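PDB 5JCD: chitin elicitor-binding protein from Oryza sativa subsp. japonica, which binds chitin oligosaccharide elicitors at the plant cell surface and takes part in relaying the signal that triggers defence responses. Local coordinates for residues 83-86 against 90-93; 32-37 against 99-104; 25-30 against 44-49. All coordinates share one frame; numbering follows the deposited sequence.

Interaction 1: residues 83-86 against 90-93; sequences PIYV and QDGL
A side-chain hydrogen bond between Tyr85 and Asp91 forms a small surface contact in the LysM repeat of residues 83-130, tying strand 84-86 to the loop that leads into helix 93-100. The hydroxyl is the donor, with Tyr85 OH 2.5 Å from Asp91 OD2, a short separation. The two side chains approach from opposite directions, and the carboxylate oxygen lies at the rim of the ring and in its plane, so that it also comes 3.2 Å from Tyr85 CE2. The hydroxyl meets OD2 on the syn side, 24° out of the carboxylate plane, while the other oxygen, Asp91 OD1, stays 3.8 Å from Tyr85 OH. Ring and carboxylate planes are twisted 35° against each other, although OD2 itself stays in the ring plane. With CG anti to the backbone N (chi1 -175°), the tyrosine reaches out from the strand toward the loop, and its neighbour Val86 points the other way, against Thr127 of strand 127-129.

The connection spans the start of the βααβ unit that defines a LysM domain: strand 84-86 pairs with strand 127-129, and Gly92, the residue after the aspartate, is the N-cap of helix 93-100. Both Tyr85 and Asp91 also rest on Ile96 of that helix, so apolar packing accompanies the polar link. Asp91 OD2 accepts a second hydrogen bond from the backbone N of Gln88; two donors thus converge on one oxygen and fix the rotation of the carboxylate. Its position just before the helix start would be expected to favour the negative charge. Residues 90-93 belong to a chitin-binding site inferred by similarity, and the bond links that loop to strand 84-86.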
loop_
_atom_site.group_PDB
_atom_site.type_symbol
_atom_site.label_atom_id
_atom_site.label_comp_id
_atom_site.label_asym_id
_atom_site.label_seq_id
_atom_site.Cartn_x
_atom_site.Cartn_y
_atom_site.Cartn_z
ATOM N N PRO A 83 -4.004 -7.630 -4.012
ATOM C CA PRO A 83 -5.123 -7.702 -4.945
ATOM C C PRO A 83 -4.724 -8.306 -6.295
ATOM O O PRO A 83 -3.540 -8.422 -6.600
ATOM C CB PRO A 83 -5.506 -6.238 -5.124
ATOM C CG PRO A 83 -4.253 -5.512 -4.939
ATOM C CD PRO A 83 -3.469 -6.261 -3.919
ATOM N N ILE A 84 -5.724 -8.686 -7.083
ATOM C CA ILE A 84 -5.506 -9.245 -8.418
ATOM C C ILE A 84 -5.843 -8.215 -9.483
ATOM O O ILE A 84 -6.909 -7.598 -9.437
ATOM C CB ILE A 84 -6.381 -10.493 -8.619
ATOM C CG1 ILE A 84 -5.708 -11.684 -7.949
ATOM C CG2 ILE A 84 -6.607 -10.788 -10.098
ATOM C CD1 ILE A 84 -4.297 -11.832 -8.389
ATOM N N TYR A 85 -4.936 -8.013 -10.436
ATOM C CA TYR A 85 -5.215 -7.064 -11.512
ATOM C C TYR A 85 -5.281 -7.734 -12.885
ATOM O O TYR A 85 -4.355 -8.447 -13.299
ATOM C CB TYR A 85 -4.186 -5.928 -11.535
ATOM C CG TYR A 85 -4.518 -4.874 -12.554
ATOM C CD1 TYR A 85 -5.360 -3.815 -12.239
ATOM C CD2 TYR A 85 -4.020 -4.955 -13.854
ATOM C CE1 TYR A 85 -5.679 -2.853 -13.187
ATOM C CE2 TYR A 85 -4.326 -4.005 -14.800
ATOM C CZ TYR A 85 -5.152 -2.954 -14.473
ATOM O OH TYR A 85 -5.445 -2.010 -15.440
ATOM N N VAL A 86 -6.380 -7.488 -13.591
ATOM C CA VAL A 86 -6.550 -7.989 -14.958
ATOM C C VAL A 86 -6.062 -6.992 -16.021
ATOM O O VAL A 86 -6.591 -5.890 -16.161
ATOM C CB VAL A 86 -8.016 -8.407 -15.208
ATOM C CG1 VAL A 86 -8.354 -9.619 -14.372
ATOM C CG2 VAL A 86 -8.971 -7.273 -14.846
ATOM N N GLN A 90 -4.660 -1.717 -23.583
ATOM C CA GLN A 90 -3.459 -0.895 -23.711
ATOM C C GLN A 90 -2.788 -0.590 -22.369
ATOM O O GLN A 90 -2.444 0.551 -22.087
ATOM C CB GLN A 90 -3.731 0.396 -24.490
ATOM C CG GLN A 90 -5.203 0.766 -24.634
ATOM C CD GLN A 90 -5.416 1.990 -25.521
ATOM O OE1 GLN A 90 -4.508 2.798 -25.710
ATOM N NE2 GLN A 90 -6.617 2.119 -26.083
ATOM N N ASP A 91 -2.624 -1.618 -21.542
ATOM C CA ASP A 91 -1.965 -1.477 -20.253
ATOM C C ASP A 91 -0.499 -1.808 -20.390
ATOM O O ASP A 91 -0.113 -2.601 -21.248
ATOM C CB ASP A 91 -2.566 -2.418 -19.212
ATOM C CG ASP A 91 -3.681 -1.780 -18.426
ATOM O OD1 ASP A 91 -3.887 -0.558 -18.561
ATOM O OD2 ASP A 91 -4.347 -2.496 -17.656
ATOM N N GLY A 92 0.315 -1.167 -19.557
ATOM C CA GLY A 92 1.716 -1.507 -19.383
ATOM C C GLY A 92 1.971 -1.616 -17.893
ATOM O O GLY A 92 1.349 -0.897 -17.107
ATOM N N LEU A 93 2.901 -2.486 -17.513
ATOM C CA LEU A 93 3.196 -2.760 -16.116
ATOM C C LEU A 93 3.477 -1.458 -15.379
ATOM O O LEU A 93 2.985 -1.239 -14.279
ATOM C CB LEU A 93 4.415 -3.664 -16.015
ATOM C CG LEU A 93 4.123 -5.141 -16.261
ATOM C CD1 LEU A 93 5.364 -5.964 -15.990
ATOM C CD2 LEU A 93 2.911 -5.657 -15.466
#

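Interaction 2: residues 32-37 against 99-104; sequences ARFNTT and NVFNAF
The rings of Phe34 and Phe101 meet almost perpendicularly, with planes 88° apart and centroids separated by 6.0 Å. Phe34 CE1 arrives at the edge of the Phe101 ring, near its plane, whereas Phe101 CE1 reaches the Phe34 ring obliquely. The closest approach is 4.0 Å between Phe34 CE1 and Phe101 CE1, and Phe34 CZ lies 4.1 Å from Phe101 CE1, so one C-C bond of each ring carries the contact, CE1-CZ of Phe34 against CD1-CE1 of Phe101. One face of Phe101 is taken by its own neighbour, Val100 CG1, 3.6 Å above the plane and displaced toward the rim. The two side chains run antiparallel and alongside one another; with CG beside the backbone N (chi1 -79°), the Phe34 ring swings its CE1-CZ end to Phe101.

This buried pair joins the end of helix 27-34 to the turn after helix 93-100 of the LysM repeat of residues 83-130. That turn is a type I' beta turn from Phe101 to Phe104, closed by Phe104 N to Phe101 O at 2.7 Å. Tyr19 of strand 12-20 bridges the two sides, packing edge-to-face with Phe34 and hydrogen-bonding the carbonyl of Val100. Replacing Phe34 by an alanine is likely to open a gap beside the CD1-CE1 side of Phe101 and to leave Tyr19 without its edge-to-face partner.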
loop_
_atom_site.group_PDB
_atom_site.type_symbol
_atom_site.label_atom_id
_atom_site.label_comp_id
_atom_site.label_asym_id
_atom_site.label_seq_id
_atom_site.Cartn_x
_atom_site.Cartn_y
_atom_site.Cartn_z
ATOM N N ALA A 32 -14.161 -4.038 -4.378
ATOM C CA ALA A 32 -14.069 -4.904 -5.547
ATOM C C ALA A 32 -12.690 -4.917 -6.225
ATOM O O ALA A 32 -12.140 -5.987 -6.485
ATOM C CB ALA A 32 -15.153 -4.534 -6.561
ATOM N N ARG A 33 -12.125 -3.746 -6.505
ATOM C CA ARG A 33 -10.826 -3.686 -7.176
ATOM C C ARG A 33 -9.756 -4.341 -6.304
ATOM O O ARG A 33 -8.860 -5.030 -6.787
ATOM C CB ARG A 33 -10.416 -2.230 -7.458
ATOM C CG ARG A 33 -8.949 -2.030 -7.943
ATOM C CD ARG A 33 -8.613 -0.534 -8.127
ATOM N NE ARG A 33 -9.787 0.191 -8.599
ATOM C CZ ARG A 33 -9.939 1.508 -8.554
ATOM N NH1 ARG A 33 -8.987 2.287 -8.053
ATOM N NH2 ARG A 33 -11.065 2.046 -9.002
ATOM N N PHE A 34 -9.870 -4.134 -5.004
ATOM C CA PHE A 34 -8.848 -4.616 -4.102
ATOM C C PHE A 34 -9.129 -6.024 -3.606
ATOM O O PHE A 34 -8.262 -6.897 -3.718
ATOM C CB PHE A 34 -8.596 -3.594 -2.978
ATOM C CG PHE A 34 -7.724 -2.454 -3.417
ATOM C CD1 PHE A 34 -6.340 -2.540 -3.312
ATOM C CD2 PHE A 34 -8.279 -1.322 -3.997
ATOM C CE1 PHE A 34 -5.519 -1.497 -3.747
ATOM C CE2 PHE A 34 -7.462 -0.280 -4.453
ATOM C CZ PHE A 34 -6.080 -0.373 -4.329
ATOM N N ASN A 35 -10.355 -6.249 -3.132
ATOM C CA ASN A 35 -10.790 -7.558 -2.643
ATOM C C ASN A 35 -9.863 -8.091 -1.545
ATOM O O ASN A 35 -9.582 -9.283 -1.474
ATOM C CB ASN A 35 -10.921 -8.562 -3.796
ATOM C CG ASN A 35 -11.857 -9.711 -3.461
ATOM O OD1 ASN A 35 -12.787 -9.547 -2.663
ATOM N ND2 ASN A 35 -11.635 -10.870 -4.084
ATOM N N THR A 36 -9.388 -7.191 -0.697
ATOM C CA THR A 36 -8.427 -7.549 0.338
ATOM C C THR A 36 -9.041 -7.474 1.720
ATOM O O THR A 36 -8.447 -7.889 2.711
ATOM C CB THR A 36 -7.248 -6.578 0.324
ATOM O OG1 THR A 36 -7.727 -5.236 0.511
ATOM C CG2 THR A 36 -6.504 -6.683 -0.985
ATOM N N THR A 37 -10.253 -6.956 1.762
ATOM C CA THR A 37 -10.936 -6.670 3.004
ATOM C C THR A 37 -12.419 -6.632 2.666
ATOM O O THR A 37 -12.784 -6.548 1.502
ATOM C CB THR A 37 -10.471 -5.310 3.606
ATOM O OG1 THR A 37 -11.197 -5.036 4.804
ATOM C CG2 THR A 37 -10.712 -4.163 2.643
ATOM N N ASN A 99 -0.185 4.475 -12.324
ATOM C CA ASN A 99 -1.481 5.105 -12.539
ATOM C C ASN A 99 -2.636 4.389 -11.859
ATOM O O ASN A 99 -3.718 4.959 -11.713
ATOM C CB ASN A 99 -1.763 5.270 -14.035
ATOM C CG ASN A 99 -0.629 5.976 -14.757
ATOM O OD1 ASN A 99 0.002 6.864 -14.205
ATOM N ND2 ASN A 99 -0.331 5.539 -15.978
ATOM N N VAL A 100 -2.440 3.121 -11.507
ATOM C CA VAL A 100 -3.468 2.407 -10.744
ATOM C C VAL A 100 -3.116 2.237 -9.248
ATOM O O VAL A 100 -3.960 2.426 -8.374
ATOM C CB VAL A 100 -3.788 1.048 -11.372
ATOM C CG1 VAL A 100 -5.014 0.429 -10.700
ATOM C CG2 VAL A 100 -4.040 1.227 -12.855
ATOM N N PHE A 101 -1.860 1.910 -8.964
ATOM C CA PHE A 101 -1.448 1.602 -7.604
ATOM C C PHE A 101 -0.459 2.603 -6.997
ATOM O O PHE A 101 0.400 2.237 -6.165
ATOM C CB PHE A 101 -0.935 0.171 -7.543
ATOM C CG PHE A 101 -1.970 -0.829 -7.937
ATOM C CD1 PHE A 101 -3.000 -1.151 -7.069
ATOM C CD2 PHE A 101 -1.953 -1.409 -9.202
ATOM C CE1 PHE A 101 -3.980 -2.049 -7.428
ATOM C CE2 PHE A 101 -2.931 -2.316 -9.583
ATOM C CZ PHE A 101 -3.947 -2.643 -8.694
ATOM N N ASN A 102 -0.574 3.860 -7.433
ATOM C CA ASN A 102 0.090 4.959 -6.757
ATOM C C ASN A 102 1.608 4.805 -6.751
ATOM O O ASN A 102 2.289 5.432 -5.948
ATOM C CB ASN A 102 -0.384 5.030 -5.279
ATOM C CG ASN A 102 -1.841 5.441 -5.116
ATOM O OD1 ASN A 102 -2.339 5.510 -3.991
ATOM N ND2 ASN A 102 -2.520 5.742 -6.212
ATOM N N ALA A 103 2.136 3.977 -7.642
ATOM C CA ALA A 103 3.549 3.589 -7.590
ATOM C C ALA A 103 3.966 3.005 -6.228
ATOM O O ALA A 103 5.135 3.098 -5.847
ATOM C CB ALA A 103 4.465 4.766 -7.977
ATOM N N PHE A 104 3.028 2.379 -5.512
ATOM C CA PHE A 104 3.398 1.643 -4.299
ATOM C C PHE A 104 4.275 0.456 -4.644
ATOM O O PHE A 104 4.993 -0.056 -3.793
ATOM C CB PHE A 104 2.175 1.170 -3.489
ATOM C CG PHE A 104 1.576 2.234 -2.631
ATOM C CD1 PHE A 104 2.347 2.877 -1.670
ATOM C CD2 PHE A 104 0.241 2.582 -2.763
ATOM C CE1 PHE A 104 1.804 3.876 -0.860
ATOM C CE2 PHE A 104 -0.308 3.581 -1.965
ATOM C CZ PHE A 104 0.475 4.225 -1.008
#

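Interaction 3: residues 25-30 against 44-49; sequences TTYGNL and GANGLP
Tyr27, in the first turn of helix 27-34, points the hydroxyl end of its ring at Asn46 and Leu48, which follow the end of helix 39-45. The tight part of the contact lies about this buried ring. There Tyr27 OH lies 3.3 Å from Asn46 CB, and the amide nitrogen sits at the ring edge, in plane, with Asn46 ND2 4.0 Å from Tyr27 CE2. The amide plane stands 71° from the ring. Leu48 CD1 comes from the opposite direction and obliquely to the ring, 3.6 Å from Tyr27 CZ. Val64, touched by both Tyr27 and Asn46, adds to the packing here. No hydrogen bond joins the side chains of Tyr27 and Asn46; the amide is engaged by other groups: OD1 accepts from the backbone N of Lys65 and ND2 donates to the carbonyl of Leu42.

The loose side is at Gly47 and Pro49, which are exposed and do not touch residues 25-30. Leu48 follows a Schellman motif that ends helix 39-45, in which Leu48 N bonds to Leu43 O and Gly47, with positive phi, bonds back to Gly44 O. The start of the other helix is capped too: Thr26 OG1 accepts from Asn29 N at 3.2 Å.

Strand 25-26, helices 27-34 and 39-45 and strand 57-58, with the two strands antiparallel, are consistent with the βααβ order of a LysM fold, and the contact joins the start of one helix to the end of the next. Between the segments cohesion is by van der Waals packing alone, whereas the orientation of the Asn46 amide is set by its bonds to Lys65 and Leu42.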
loop_
_atom_site.group_PDB
_atom_site.type_symbol
_atom_site.label_atom_id
_atom_site.label_comp_id
_atom_site.label_asym_id
_atom_site.label_seq_id
_atom_site.Cartn_x
_atom_site.Cartn_y
_atom_site.Cartn_z
ATOM N N THR A 25 -14.984 7.426 -7.323
ATOM C CA THR A 25 -15.416 6.040 -7.245
ATOM C C THR A 25 -16.222 5.891 -5.960
ATOM O O THR A 25 -16.657 6.882 -5.362
ATOM C CB THR A 25 -14.212 5.051 -7.281
ATOM O OG1 THR A 25 -14.677 3.703 -7.158
ATOM C CG2 THR A 25 -13.249 5.321 -6.164
ATOM N N THR A 26 -16.410 4.661 -5.517
ATOM C CA THR A 26 -17.142 4.438 -4.281
ATOM C C THR A 26 -16.419 3.397 -3.444
ATOM O O THR A 26 -15.594 2.642 -3.967
ATOM C CB THR A 26 -18.550 3.899 -4.598
ATOM O OG1 THR A 26 -18.425 2.598 -5.193
ATOM C CG2 THR A 26 -19.287 4.824 -5.578
ATOM N N TYR A 27 -16.774 3.307 -2.164
ATOM C CA TYR A 27 -16.200 2.275 -1.300
ATOM C C TYR A 27 -16.448 0.881 -1.862
ATOM O O TYR A 27 -15.543 0.048 -1.840
ATOM C CB TYR A 27 -16.672 2.427 0.163
ATOM C CG TYR A 27 -15.882 3.493 0.939
ATOM C CD1 TYR A 27 -16.183 4.842 0.838
ATOM C CD2 TYR A 27 -14.812 3.131 1.752
ATOM C CE1 TYR A 27 -15.439 5.805 1.534
ATOM C CE2 TYR A 27 -14.072 4.071 2.439
ATOM C CZ TYR A 27 -14.384 5.410 2.317
ATOM O OH TYR A 27 -13.651 6.345 3.016
ATOM N N GLY A 28 -17.641 0.645 -2.411
ATOM C CA GLY A 28 -17.985 -0.644 -3.007
ATOM C C GLY A 28 -17.045 -1.058 -4.123
ATOM O O GLY A 28 -16.635 -2.217 -4.204
ATOM N N ASN A 29 -16.705 -0.113 -5.000
ATOM C CA ASN A 29 -15.754 -0.391 -6.075
ATOM C C ASN A 29 -14.337 -0.696 -5.599
ATOM O O ASN A 29 -13.632 -1.536 -6.174
ATOM C CB ASN A 29 -15.695 0.767 -7.053
ATOM C CG ASN A 29 -16.828 0.753 -8.014
ATOM O OD1 ASN A 29 -17.524 1.748 -8.188
ATOM N ND2 ASN A 29 -17.035 -0.386 -8.652
ATOM N N LEU A 30 -13.915 0.022 -4.568
ATOM C CA LEU A 30 -12.603 -0.181 -3.981
ATOM C C LEU A 30 -12.551 -1.583 -3.392
ATOM O O LEU A 30 -11.593 -2.323 -3.610
ATOM C CB LEU A 30 -12.335 0.898 -2.915
ATOM C CG LEU A 30 -12.035 2.285 -3.488
ATOM C CD1 LEU A 30 -11.905 3.366 -2.410
ATOM C CD2 LEU A 30 -10.754 2.184 -4.269
ATOM N N GLY A 44 -14.702 1.127 8.468
ATOM C CA GLY A 44 -14.120 1.353 9.778
ATOM C C GLY A 44 -12.703 1.909 9.715
ATOM O O GLY A 44 -12.308 2.740 10.532
ATOM N N ALA A 45 -11.911 1.395 8.780
ATOM C CA ALA A 45 -10.559 1.907 8.562
ATOM C C ALA A 45 -10.564 3.386 8.165
ATOM O O ALA A 45 -9.580 4.087 8.343
ATOM C CB ALA A 45 -9.848 1.086 7.513
ATOM N N ASN A 46 -11.669 3.848 7.598
ATOM C CA ASN A 46 -11.785 5.254 7.232
ATOM C C ASN A 46 -12.755 6.043 8.103
ATOM O O ASN A 46 -13.207 7.123 7.732
ATOM C CB ASN A 46 -12.110 5.376 5.747
ATOM C CG ASN A 46 -10.940 4.959 4.892
ATOM O OD1 ASN A 46 -10.127 5.785 4.508
ATOM N ND2 ASN A 46 -10.802 3.670 4.661
ATOM N N GLY A 47 -13.050 5.490 9.278
ATOM C CA GLY A 47 -13.868 6.158 10.269
ATOM C C GLY A 47 -15.298 6.478 9.888
ATOM O O GLY A 47 -15.801 7.530 10.258
ATOM N N LEU A 48 -15.934 5.596 9.122
ATOM C CA LEU A 48 -17.352 5.743 8.754
ATOM C C LEU A 48 -18.267 4.720 9.498
ATOM O O LEU A 48 -17.875 3.578 9.726
ATOM C CB LEU A 48 -17.522 5.582 7.232
ATOM C CG LEU A 48 -16.839 6.597 6.300
ATOM C CD1 LEU A 48 -16.787 6.071 4.855
ATOM C CD2 LEU A 48 -17.557 7.921 6.349
ATOM N N PRO A 49 -19.510 5.120 9.829
ATOM C CA PRO A 49 -20.533 4.342 10.564
ATOM C C PRO A 49 -21.010 3.064 9.867
ATOM O O PRO A 49 -20.810 2.916 8.661
ATOM C CB PRO A 49 -21.720 5.301 10.683
ATOM C CG PRO A 49 -21.276 6.594 10.162
ATOM C CD PRO A 49 -19.974 6.472 9.477
#

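How the interactions relate
Interactions 1 and 2 are in direct touch. Pro83 CB lies 3.2 Å from Phe34 O, and Tyr85 CD1 is 3.9 Å from Phe101 CE2, so the tyrosine that bonds the loop at one end of its ring packs on the phenylalanine along its side. Interaction 3 shares helix 27-34 with interaction 2, their centres about 13 Å apart, but stays clear of interaction 1, with nearest atoms about 7 Å away. Interaction 1 contributes loop residues to the chitin site inferred by similarity. Interaction 2 lies near a different chitin-binding pair, Pro22 and Asn23: the Phe34 side chain is about 7 Å from that of Pro22. Interaction 3 is remote from the chitin-binding residues.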